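PDB 5K87: 2-methyl-aconitate isomerase from Shewanella oneidensis, which catalyses the cis-trans isomerization of 2-methyl-aconitate in the 2-methylcitrate cycle II, through which propionate is degraded. Local coordinates for residues V353-G356 against T361-V364; A128-R133 against T138-Q143; F198-L203 against A263-L268. The protein carries 1 engineered substitution. One frame throughout, in Å; residues are numbered along the deposited sequence. Where two conformers were deposited one is given.

Interaction 1 of 3, residues V353-G356 against T361-V364; sequences VRFG and TLRV
Val353 faces Val364 as an antiparallel hydrogen-bonded pair: Val353 N to Val364 O and Val364 N to Val353 O both measure 2.9 Å, with each donor almost on the extension of the acceptor's carbonyl bond. The two side chains run side by side in the same direction, Val353 CG2 lying 4.0 Å from Val364 CG1.

Arg354 forms the next, non-hydrogen-bonded pair with Arg363 and leaves by the other face of the sheet. A bend at chi3 (-74°) turns its guanidinium across the partner strand, where Arg354 NH1 donates to Thr361 OG1 at 2.9 Å. This bond is far from straight, 142° at the hydrogen, and the hydroxyl oxygen is tilted out of the guanidinium plane. Arg363 CB covers one face of the same group, offset toward its rim, while the extended Arg363 chain carries its own charge away.

Phe355 returns to the face of Val353. Its backbone makes both bonds of a second hydrogen-bonded pair, Phe355 N to Leu362 O at 2.9 Å and Leu362 N to Phe355 O at 3.0 Å. With CG placed between the backbone N and the carbonyl carbon (chi1 62°), the ring stands alongside Leu362. Leu362 CB approaches over the ring face, 4.1 Å from the centroid, in a CH-pi contact, and Val364 CG1 meets the ring edge. Gly356 and Thr361 complete the register as a non-hydrogen-bonded pair.

These are the two arms of the beta hairpin 352-357/360-371. Its apolar face packs on helix 324-334, with Val353 on Ala334, Phe355 on Ala327 and Ile330, and Leu362 on Ala327; the Leu362 side chain also comes within about 8 Å of the bound malonate. On its other flank, strand 352-357 pairs in parallel with strand 308-314.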
loop_
_atom_site.group_PDB
_atom_site.type_symbol
_atom_site.label_atom_id
_atom_site.label_comp_id
_atom_site.label_asym_id
_atom_site.label_seq_id
_atom_site.Cartn_x
_atom_site.Cartn_y
_atom_site.Cartn_z
ATOM N N VAL A 353 -12.613 -25.819 12.317
ATOM C CA VAL A 353 -11.198 -26.067 12.100
ATOM C C VAL A 353 -10.417 -24.792 12.318
ATOM O O VAL A 353 -10.911 -23.684 12.057
ATOM C CB VAL A 353 -10.870 -26.595 10.675
ATOM C CG1 VAL A 353 -11.295 -28.055 10.518
ATOM C CG2 VAL A 353 -11.470 -25.692 9.587
ATOM N N ARG A 354 -9.195 -24.949 12.801
ATOM C CA ARG A 354 -8.229 -23.871 12.795
ATOM C C ARG A 354 -7.237 -24.209 11.709
ATOM O O ARG A 354 -6.613 -25.275 11.737
ATOM C CB ARG A 354 -7.515 -23.757 14.144
ATOM C CG ARG A 354 -6.578 -22.563 14.221
ATOM C CD ARG A 354 -5.973 -22.389 15.610
ATOM N NE ARG A 354 -6.941 -21.871 16.570
ATOM C CZ ARG A 354 -7.272 -20.587 16.673
ATOM N NH1 ARG A 354 -6.714 -19.688 15.869
ATOM N NH2 ARG A 354 -8.165 -20.201 17.578
ATOM N N PHE A 355 -7.089 -23.320 10.736
ATOM C CA PHE A 355 -6.148 -23.579 9.664
ATOM C C PHE A 355 -4.985 -22.596 9.705
ATOM O O PHE A 355 -5.115 -21.464 10.195
ATOM C CB PHE A 355 -6.840 -23.593 8.293
ATOM C CG PHE A 355 -7.479 -22.281 7.911
ATOM C CD1 PHE A 355 -6.751 -21.300 7.246
ATOM C CD2 PHE A 355 -8.807 -22.028 8.208
ATOM C CE1 PHE A 355 -7.344 -20.090 6.888
ATOM C CE2 PHE A 355 -9.402 -20.822 7.854
ATOM C CZ PHE A 355 -8.668 -19.847 7.194
ATOM N N GLY A 356 -3.847 -23.041 9.193
ATOM C CA GLY A 356 -2.680 -22.197 9.089
ATOM C C GLY A 356 -2.555 -21.587 7.708
ATOM O O GLY A 356 -2.525 -22.295 6.702
ATOM N N THR A 361 -2.818 -18.239 12.054
ATOM C CA THR A 361 -3.938 -19.173 12.052
ATOM C C THR A 361 -5.280 -18.453 12.082
ATOM O O THR A 361 -5.356 -17.274 12.424
ATOM C CB THR A 361 -3.865 -20.172 13.226
ATOM O OG1 THR A 361 -4.216 -19.507 14.441
ATOM C CG2 THR A 361 -2.469 -20.754 13.356
ATOM N N LEU A 362 -6.331 -19.173 11.706
ATOM C CA LEU A 362 -7.688 -18.643 11.719
ATOM C C LEU A 362 -8.625 -19.799 12.032
ATOM O O LEU A 362 -8.559 -20.847 11.387
ATOM C CB LEU A 362 -8.026 -18.023 10.354
ATOM C CG LEU A 362 -9.253 -17.122 10.187
ATOM C CD1 LEU A 362 -9.092 -16.291 8.918
ATOM C CD2 LEU A 362 -10.560 -17.895 10.144
ATOM N N ARG A 363 -9.481 -19.617 13.031
ATOM C CA ARG A 363 -10.481 -20.618 13.395
ATOM C C ARG A 363 -11.830 -20.252 12.788
ATOM O O ARG A 363 -12.322 -19.126 12.951
ATOM C CB ARG A 363 -10.625 -20.711 14.915
ATOM C CG ARG A 363 -11.592 -21.791 15.361
ATOM C CD ARG A 363 -11.800 -21.760 16.868
ATOM N NE ARG A 363 -12.554 -22.917 17.349
ATOM C CZ ARG A 363 -13.882 -22.982 17.387
ATOM N NH1 ARG A 363 -14.481 -24.076 17.844
ATOM N NH2 ARG A 363 -14.613 -21.958 16.967
ATOM N N VAL A 364 -12.433 -21.204 12.094
ATOM C CA VAL A 364 -13.747 -21.023 11.504
ATOM C C VAL A 364 -14.605 -22.223 11.881
ATOM O O VAL A 364 -14.146 -23.368 11.831
ATOM C CB VAL A 364 -13.662 -20.845 9.962
ATOM C CG1 VAL A 364 -12.859 -21.981 9.308
ATOM C CG2 VAL A 364 -15.047 -20.729 9.361
#

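Interaction 2 of 3, residues A128-R133 against T138-Q143; sequences AARIPR and TVRIWQ
The guanidinium groups of Arg130 and Arg140 lie flat on each other, with centres 3.6 Å apart and planes only 11° from parallel, although the two side chains as a whole cross at about a right angle. The stack is offset (parallel-displaced): Arg140 NE sits over the centre of the Arg130 group, and Arg130 NH2 sits over the centre of the Arg140 group, 3.3 Å from Arg140 CZ.

Such face-to-face stacking brings like charges together, Arg130 NH2 being 3.5 Å from Arg140 NH2, and it leaves the in-plane N-H groups available for acceptors at the rims. Arg130 uses one of them: NH1 donates to Thr138 O at 2.9 Å in a nearly straight bond (167° at the hydrogen), the oxygen lying close to the guanidinium plane. The bend of the Arg130 chain at chi3 (52°) turns the group so that one edge meets this carbonyl while a face meets Arg140. Asp88 probably offsets the paired charge, since its OD1 forms a salt bridge with Arg140 NH2 and a long, weak ion pair with Arg130 NE.

A water adds a second link, donating to Arg130 O at 2.8 Å and accepting from Thr138 N at 3.0 Å. The Thr138 hydroxyl is engaged differently, by His153 ND1.

The contact thus ties the short 3-10 segment 128-130, in the loop after helix 113-122, to strand 135-143 at the surface. That strand runs between strands 89-96 and 148-157, with Val139 and Ile141 packed against helix 113-122 and the Arg140 side chain against Ile151 of strand 148-157.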
loop_
_atom_site.group_PDB
_atom_site.type_symbol
_atom_site.label_atom_id
_atom_site.label_comp_id
_atom_site.label_asym_id
_atom_site.label_seq_id
_atom_site.Cartn_x
_atom_site.Cartn_y
_atom_site.Cartn_z
ATOM N N ALA A 128 -32.389 2.843 15.372
ATOM C CA ALA A 128 -31.913 3.203 16.708
ATOM C C ALA A 128 -32.423 2.272 17.802
ATOM O O ALA A 128 -31.740 2.055 18.800
ATOM C CB ALA A 128 -32.276 4.652 17.032
ATOM N N ALA A 129 -33.610 1.709 17.608
ATOM C CA ALA A 129 -34.169 0.778 18.584
ATOM C C ALA A 129 -33.296 -0.468 18.770
ATOM O O ALA A 129 -33.363 -1.131 19.807
ATOM C CB ALA A 129 -35.589 0.388 18.200
ATOM N N ARG A 130 -32.467 -0.773 17.773
ATOM C CA ARG A 130 -31.623 -1.969 17.810
ATOM C C ARG A 130 -30.216 -1.713 18.345
ATOM O O ARG A 130 -29.411 -2.638 18.459
ATOM C CB ARG A 130 -31.511 -2.589 16.418
ATOM C CG ARG A 130 -32.819 -3.124 15.865
ATOM C CD ARG A 130 -32.568 -3.953 14.613
ATOM N NE ARG A 130 -31.557 -4.986 14.837
ATOM C CZ ARG A 130 -31.832 -6.243 15.170
ATOM N NH1 ARG A 130 -30.849 -7.116 15.361
ATOM N NH2 ARG A 130 -33.094 -6.629 15.310
ATOM N N ILE A 131 -29.905 -0.461 18.646
ATOM C CA ILE A 131 -28.596 -0.127 19.182
ATOM C C ILE A 131 -28.738 0.176 20.661
ATOM O O ILE A 131 -29.384 1.157 21.033
ATOM C CB ILE A 131 -27.999 1.108 18.501
ATOM C CG1 ILE A 131 -28.061 0.979 16.977
ATOM C CG2 ILE A 131 -26.564 1.317 18.965
ATOM C CD1 ILE A 131 -27.647 2.235 16.255
ATOM N N PRO A 132 -28.151 -0.667 21.518
ATOM C CA PRO A 132 -28.228 -0.388 22.953
ATOM C C PRO A 132 -27.269 0.728 23.323
ATOM O O PRO A 132 -26.394 1.094 22.536
ATOM C CB PRO A 132 -27.760 -1.698 23.580
ATOM C CG PRO A 132 -26.799 -2.258 22.573
ATOM C CD PRO A 132 -27.370 -1.883 21.226
ATOM N N ARG A 133 -27.432 1.278 24.517
ATOM C CA ARG A 133 -26.493 2.262 25.017
ATOM C C ARG A 133 -25.149 1.582 25.271
ATOM O O ARG A 133 -24.093 2.161 25.030
ATOM C CB ARG A 133 -27.038 2.877 26.307
ATOM C CG ARG A 133 -26.198 3.997 26.873
ATOM C CD ARG A 133 -26.236 5.211 25.973
ATOM N NE ARG A 133 -25.256 6.206 26.382
ATOM C CZ ARG A 133 -24.936 7.272 25.660
ATOM N NH1 ARG A 133 -25.521 7.473 24.486
ATOM N NH2 ARG A 133 -24.029 8.128 26.105
ATOM N N THR A 138 -26.416 -6.443 17.289
ATOM C CA THR A 138 -26.403 -7.481 16.274
ATOM C C THR A 138 -26.885 -6.896 14.947
ATOM O O THR A 138 -28.073 -6.603 14.768
ATOM C CB THR A 138 -27.263 -8.672 16.720
ATOM O OG1 THR A 138 -26.641 -9.293 17.854
ATOM C CG2 THR A 138 -27.409 -9.687 15.614
ATOM N N VAL A 139 -25.943 -6.687 14.035
ATOM C CA VAL A 139 -26.243 -6.069 12.750
ATOM C C VAL A 139 -26.539 -7.154 11.732
ATOM O O VAL A 139 -25.698 -8.030 11.481
ATOM C CB VAL A 139 -25.070 -5.199 12.253
ATOM C CG1 VAL A 139 -25.428 -4.540 10.938
ATOM C CG2 VAL A 139 -24.722 -4.145 13.289
ATOM N N ARG A 140 -27.729 -7.093 11.146
ATOM C CA ARG A 140 -28.155 -8.067 10.152
ATOM C C ARG A 140 -27.871 -7.497 8.768
ATOM O O ARG A 140 -28.527 -6.557 8.315
ATOM C CB ARG A 140 -29.641 -8.386 10.332
ATOM C CG ARG A 140 -29.985 -8.893 11.747
ATOM C CD ARG A 140 -31.482 -8.799 12.051
ATOM N NE ARG A 140 -31.947 -7.419 11.979
ATOM C CZ ARG A 140 -33.224 -7.052 11.992
ATOM N NH1 ARG A 140 -34.182 -7.967 12.071
ATOM N NH2 ARG A 140 -33.542 -5.768 11.909
ATOM N N ILE A 141 -26.849 -8.042 8.120
ATOM C CA ILE A 141 -26.361 -7.491 6.863
ATOM C C ILE A 141 -26.912 -8.282 5.690
ATOM O O ILE A 141 -26.816 -9.508 5.666
ATOM C CB ILE A 141 -24.818 -7.538 6.809
ATOM C CG1 ILE A 141 -24.208 -6.751 7.973
ATOM C CG2 ILE A 141 -24.325 -6.985 5.491
ATOM C CD1 ILE A 141 -22.762 -7.088 8.249
ATOM N N TRP A 142 -27.490 -7.586 4.722
ATOM C CA TRP A 142 -27.845 -8.194 3.450
ATOM C C TRP A 142 -26.671 -7.988 2.507
ATOM O O TRP A 142 -26.363 -6.862 2.102
ATOM C CB TRP A 142 -29.114 -7.568 2.877
ATOM C CG TRP A 142 -29.493 -8.111 1.531
ATOM C CD1 TRP A 142 -29.526 -7.424 0.346
ATOM C CD2 TRP A 142 -29.896 -9.452 1.230
ATOM N NE1 TRP A 142 -29.930 -8.260 -0.670
ATOM C CE2 TRP A 142 -30.156 -9.505 -0.156
ATOM C CE3 TRP A 142 -30.060 -10.610 1.998
ATOM C CZ2 TRP A 142 -30.581 -10.678 -0.787
ATOM C CZ3 TRP A 142 -30.474 -11.779 1.361
ATOM C CH2 TRP A 142 -30.732 -11.795 -0.015
ATOM N N GLN A 143 -25.992 -9.084 2.201
ATOM C CA GLN A 143 -24.873 -9.069 1.275
ATOM C C GLN A 143 -25.475 -9.041 -0.121
ATOM O O GLN A 143 -25.978 -10.054 -0.607
ATOM C CB GLN A 143 -23.978 -10.292 1.492
ATOM C CG GLN A 143 -22.496 -9.992 1.290
ATOM C CD GLN A 143 -22.230 -9.376 -0.065
ATOM O OE1 GLN A 143 -22.818 -9.780 -1.066
ATOM N NE2 GLN A 143 -21.367 -8.368 -0.104
HETATM O O HOH W 1 -29.079 -5.391 18.245
#

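Interaction 3 of 3, residues F198-L203 against A263-L268; sequences FPTGNL and ALRMGL
Over one face of the Arg265 guanidinium lies the methyl of Thr200: CG2 is 3.8 Å from Arg265 NH1 and offset toward the rim of the group, while Thr200 CB is 3.8 Å from Arg265 NH2. Asn202 ND2 stands obliquely to the same guanidinium at 4.4 Å from Arg265 NH2, too far for a bond; it is hydrogen-bonded to Asp205 OD1 instead. The Thr200 and Arg265 side chains cross at about a right angle, and a bend of the arginine at chi2 (66°) folds its end back toward the threonine. Arg265 was modelled in two conformers, so this packing of the methyl over the guanidinium holds for the conformer described.

Beside this aliphatic-on-guanidinium packing, Pro199 and Met266 make an apolar contact. They run side by side, with Pro199 CG 3.8 Å from Met266 CE, and Pro199 CB rests 3.5 Å from Met266 O. Met219 of strand 213-221 touches Thr200, Arg265 and Met266, backing both halves of the contact.

Thr200 is held from its hydroxyl side: OG1 accepts from Asn202 N at 3.2 Å, an ST turn, and is hydrogen-bonded to Asp205 OD2. Replacing Thr200 by an alanine would probably leave Asn202 N without this acceptor, cost Asp205 one partner and uncover part of the Arg265 face.

In sum, a type I beta turn packs against a helix C-terminus closed by a Schellman motif. The turn, residues 198-201, is closed by Gly201 N to Phe198 O at 2.7 Å, and Gly201 has a positive phi (83°) that suits glycine. Facing it, helix 249-266 ends at Gly267, again with positive phi (84°); Leu268 N bonds back to Ala263 O at 3.0 Å and Gly267 N to Leu264 O.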
loop_
_atom_site.group_PDB
_atom_site.type_symbol
_atom_site.label_atom_id
_atom_site.label_comp_id
_atom_site.label_asym_id
_atom_site.label_seq_id
_atom_site.Cartn_x
_atom_site.Cartn_y
_atom_site.Cartn_z
ATOM N N PHE A 198 -21.932 -28.049 -4.047
ATOM C CA PHE A 198 -20.973 -28.721 -4.914
ATOM C C PHE A 198 -21.499 -28.735 -6.343
ATOM O O PHE A 198 -22.240 -29.639 -6.721
ATOM C CB PHE A 198 -20.723 -30.147 -4.415
ATOM C CG PHE A 198 -20.119 -30.201 -3.044
ATOM C CD1 PHE A 198 -18.795 -29.843 -2.849
ATOM C CD2 PHE A 198 -20.875 -30.582 -1.942
ATOM C CE1 PHE A 198 -18.229 -29.877 -1.590
ATOM C CE2 PHE A 198 -20.314 -30.615 -0.674
ATOM C CZ PHE A 198 -18.988 -30.256 -0.499
ATOM N N PRO A 199 -21.125 -27.724 -7.144
ATOM C CA PRO A 199 -21.691 -27.587 -8.494
ATOM C C PRO A 199 -21.489 -28.806 -9.396
ATOM O O PRO A 199 -22.331 -29.048 -10.261
ATOM C CB PRO A 199 -20.974 -26.355 -9.065
ATOM C CG PRO A 199 -19.811 -26.116 -8.168
ATOM C CD PRO A 199 -20.203 -26.622 -6.817
ATOM N N THR A 200 -20.419 -29.569 -9.194
ATOM C CA THR A 200 -20.213 -30.787 -9.981
ATOM C C THR A 200 -21.015 -31.970 -9.437
ATOM O O THR A 200 -21.108 -33.017 -10.081
ATOM C CB THR A 200 -18.740 -31.210 -10.001
ATOM O OG1 THR A 200 -18.368 -31.668 -8.695
ATOM C CG2 THR A 200 -17.849 -30.051 -10.413
ATOM N N GLY A 201 -21.570 -31.814 -8.241
ATOM C CA GLY A 201 -22.295 -32.889 -7.589
ATOM C C GLY A 201 -21.393 -33.866 -6.855
ATOM O O GLY A 201 -21.877 -34.826 -6.248
ATOM N N ASN A 202 -20.084 -33.619 -6.905
ATOM C CA ASN A 202 -19.098 -34.497 -6.277
ATOM C C ASN A 202 -18.312 -33.778 -5.190
ATOM O O ASN A 202 -18.015 -32.584 -5.317
ATOM C CB ASN A 202 -18.122 -35.031 -7.324
ATOM C CG ASN A 202 -18.827 -35.699 -8.485
ATOM O OD1 ASN A 202 -19.743 -36.497 -8.290
ATOM N ND2 ASN A 202 -18.413 -35.364 -9.703
ATOM N N LEU A 203 -17.963 -34.509 -4.136
ATOM C CA LEU A 203 -17.150 -33.969 -3.048
ATOM C C LEU A 203 -15.727 -33.728 -3.520
ATOM O O LEU A 203 -15.080 -32.764 -3.105
ATOM C CB LEU A 203 -17.129 -34.940 -1.868
ATOM C CG LEU A 203 -18.478 -35.219 -1.215
ATOM C CD1 LEU A 203 -18.318 -36.180 -0.048
ATOM C CD2 LEU A 203 -19.105 -33.912 -0.769
ATOM N N ALA A 263 -13.088 -23.188 -13.062
ATOM C CA ALA A 263 -14.249 -22.338 -13.312
ATOM C C ALA A 263 -15.161 -22.936 -14.379
ATOM O O ALA A 263 -16.387 -22.893 -14.260
ATOM C CB ALA A 263 -13.810 -20.956 -13.720
ATOM N N LEU A 264 -14.554 -23.485 -15.422
ATOM C CA LEU A 264 -15.312 -24.118 -16.492
ATOM C C LEU A 264 -16.014 -25.372 -15.970
ATOM O O LEU A 264 -17.200 -25.587 -16.230
ATOM C CB LEU A 264 -14.377 -24.472 -17.649
ATOM C CG LEU A 264 -15.029 -24.954 -18.947
ATOM C CD1 LEU A 264 -15.870 -23.845 -19.542
ATOM C CD2 LEU A 264 -13.967 -25.402 -19.929
ATOM N N ARG A 265 -15.282 -26.189 -15.220
ATOM C CA ARG A 265 -15.839 -27.421 -14.667
ATOM C C ARG A 265 -17.004 -27.143 -13.714
ATOM O O ARG A 265 -17.955 -27.929 -13.637
ATOM C CB ARG A 265 -14.748 -28.238 -13.966
ATOM C CG ARG A 265 -15.215 -29.578 -13.424
ATOM C CD ARG A 265 -15.606 -30.532 -14.544
ATOM N NE ARG A 265 -16.245 -31.736 -14.024
ATOM C CZ ARG A 265 -17.552 -31.853 -13.816
ATOM N NH1 ARG A 265 -18.358 -30.835 -14.084
ATOM N NH2 ARG A 265 -18.053 -32.984 -13.338
ATOM N N MET A 266 -16.942 -26.023 -13.000
ATOM C CA MET A 266 -17.994 -25.651 -12.057
ATOM C C MET A 266 -19.213 -25.070 -12.750
ATOM O O MET A 266 -20.274 -24.938 -12.145
ATOM C CB MET A 266 -17.467 -24.646 -11.027
ATOM C CG MET A 266 -16.452 -25.236 -10.072
ATOM S SD MET A 266 -15.629 -24.025 -9.032
ATOM C CE MET A 266 -16.884 -23.691 -7.810
ATOM N N GLY A 267 -19.059 -24.716 -14.019
ATOM C CA GLY A 267 -20.138 -24.096 -14.764
ATOM C C GLY A 267 -20.234 -22.599 -14.543
ATOM O O GLY A 267 -21.239 -21.975 -14.884
ATOM N N LEU A 268 -19.188 -22.005 -13.976
ATOM C CA LEU A 268 -19.169 -20.561 -13.762
ATOM C C LEU A 268 -18.893 -19.784 -15.045
ATOM O O LEU A 268 -19.302 -18.634 -15.183
ATOM C CB LEU A 268 -18.138 -20.187 -12.699
ATOM C CG LEU A 268 -18.464 -20.674 -11.288
ATOM C CD1 LEU A 268 -17.245 -20.482 -10.398
ATOM C CD2 LEU A 268 -19.654 -19.925 -10.725
#

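How the interactions relate
Along the chain the contacts come in series: interaction 2 closes first, then interaction 3, then interaction 1. All three belong to the PrpF-family fold, yet none touches another. Centres are 28 Å apart between interactions 1 and 2, 25 Å between 1 and 3, and 36 Å between 2 and 3; the nearest atoms stay about 13 to 15 Å apart. Interactions 2 and 3 are surface contacts, and each joins a loop to a regular element: strand 135-143 in interaction 2, the end of helix 249-266 in interaction 3. Interaction 1 is a buried hairpin contact and the closest of the three to the substrate site, with the Leu362 side chain about 6 Å from those of Asn111 and Gly324.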